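Local coordinates for protein epsin-1 (Saccharomyces cerevisiae, PDB 5LOZ) that acts as an endocytic adaptor that binds phosphoinositide-rich membranes, ubiquitin and clathrin and is required for endocytosis, here represented by its ENTH domain, at residues H59-L64 with G106-V111. Sequence-based numbering, arbitrary orientation.
Sequences HIAKAL and GQIVRV
V109 reaches I60, A61 and L64 at once, and its 74 Å² of buried surface is the largest share of the 180 Å² hidden between the two segments. Its two methyls divide the work. On the tight side CG1, anti to the backbone N (chi1 177°), lies 3.8 Å from I60 CG2 and also meets L64 CD1, the V109 and L64 side chains crossing at about a right angle; CG2 lies over the backbone of the other helix, 4.2 Å from A61 N. L64 CD1 also comes to 3.6 Å from V109 O, a van der Waals approach to the carbonyl. With only a methyl at A61, the backbones can approach: its CA is 5.0 Å from V109 CA. The two segments, whose axes approach to 9.1 Å with 26° between their directions, lie on helices 57-73 and 106-121 of the alpha-alpha superhelix of the ENTH domain. L92 and F95, from the loop preceding helix 106-121, touch I60 and V109 respectively, and L64 also touches L116, farther along that helix. Packing is looser at partly exposed I108, which buries just 17 Å² through one contact, CG2 to A61 CB at 4.1 Å, while CG1, anti to the carbonyl carbon (chi1 -65°), carries CD1 away from helix 57-73.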
# COMPACT_ATOMS: atom_id res chain seq x y z
N HIS A 59 4.45 3.80 8.77
CA HIS A 59 4.94 3.72 7.44
C HIS A 59 4.38 2.48 6.76
O HIS A 59 3.92 2.53 5.62
CB HIS A 59 6.47 3.65 7.39
CG HIS A 59 7.17 4.94 7.66
ND1 HIS A 59 8.52 5.00 7.95
CD2 HIS A 59 6.71 6.20 7.76
CE1 HIS A 59 8.86 6.25 8.17
NE2 HIS A 59 7.78 7.01 8.06
N ILE A 60 4.43 1.38 7.49
CA ILE A 60 3.98 0.06 7.02
C ILE A 60 2.48 0.02 6.81
O ILE A 60 2.02 -0.32 5.73
CB ILE A 60 4.38 -1.07 8.04
CG1 ILE A 60 5.89 -0.98 8.37
CG2 ILE A 60 4.00 -2.41 7.51
CD1 ILE A 60 6.43 -2.13 9.25
N ALA A 61 1.71 0.41 7.84
CA ALA A 61 0.27 0.47 7.73
C ALA A 61 -0.18 1.28 6.52
O ALA A 61 -1.03 0.83 5.76
CB ALA A 61 -0.33 1.05 9.01
N LYS A 62 0.38 2.48 6.34
CA LYS A 62 -0.09 3.39 5.30
C LYS A 62 0.30 2.88 3.89
O LYS A 62 -0.48 3.00 2.95
CB LYS A 62 0.41 4.79 5.55
CG LYS A 62 -0.09 5.39 6.85
CD LYS A 62 0.57 6.70 7.15
CE LYS A 62 -0.09 7.87 6.42
NZ LYS A 62 0.51 9.18 6.83
N ALA A 63 1.48 2.30 3.78
CA ALA A 63 1.94 1.67 2.57
C ALA A 63 0.94 0.57 2.15
O ALA A 63 0.54 0.49 0.99
CB ALA A 63 3.31 1.09 2.73
N LEU A 64 0.49 -0.22 3.12
CA LEU A 64 -0.47 -1.29 2.86
C LEU A 64 -1.78 -0.74 2.43
O LEU A 64 -2.46 -1.33 1.55
CB LEU A 64 -0.62 -2.19 4.10
CG LEU A 64 0.55 -3.11 4.48
CD1 LEU A 64 0.34 -3.72 5.89
CD2 LEU A 64 0.77 -4.24 3.42
N GLY A 106 0.22 -3.02 16.29
CA GLY A 106 0.52 -4.03 15.27
C GLY A 106 -0.69 -4.71 14.63
O GLY A 106 -0.63 -5.17 13.49
N GLN A 107 -1.79 -4.76 15.36
CA GLN A 107 -3.03 -5.32 14.81
C GLN A 107 -3.55 -4.56 13.57
O GLN A 107 -4.20 -5.15 12.71
CB GLN A 107 -4.12 -5.39 15.85
CG GLN A 107 -4.67 -4.05 16.26
CD GLN A 107 -5.67 -4.16 17.37
OE1 GLN A 107 -6.78 -4.67 17.14
NE2 GLN A 107 -5.32 -3.65 18.57
N ILE A 108 -3.22 -3.25 13.50
CA ILE A 108 -3.57 -2.41 12.37
C ILE A 108 -2.82 -2.92 11.14
O ILE A 108 -3.43 -3.11 10.10
CB ILE A 108 -3.28 -0.91 12.67
CG1 ILE A 108 -4.18 -0.40 13.82
CG2 ILE A 108 -3.47 -0.07 11.42
CD1 ILE A 108 -3.81 0.99 14.43
N VAL A 109 -1.52 -3.14 11.27
CA VAL A 109 -0.68 -3.73 10.22
C VAL A 109 -1.16 -5.10 9.80
O VAL A 109 -1.37 -5.34 8.60
CB VAL A 109 0.79 -3.83 10.64
CG1 VAL A 109 1.65 -4.51 9.55
CG2 VAL A 109 1.37 -2.43 10.97
N ARG A 110 -1.42 -5.96 10.80
CA ARG A 110 -1.86 -7.33 10.56
C ARG A 110 -3.19 -7.39 9.77
O ARG A 110 -3.33 -8.18 8.80
CB ARG A 110 -2.02 -8.11 11.89
CG ARG A 110 -0.70 -8.36 12.62
CD ARG A 110 -0.84 -9.43 13.64
NE ARG A 110 -1.76 -9.13 14.73
CZ ARG A 110 -1.42 -8.42 15.83
NH1 ARG A 110 -0.21 -7.94 15.95
NH2 ARG A 110 -2.28 -8.18 16.78
N VAL A 111 -4.19 -6.61 10.21
CA VAL A 111 -5.48 -6.59 9.51
C VAL A 111 -5.33 -6.13 8.03
O VAL A 111 -5.84 -6.77 7.10
CB VAL A 111 -6.52 -5.80 10.24
CG1 VAL A 111 -7.76 -5.63 9.37
CG2 VAL A 111 -6.91 -6.53 11.54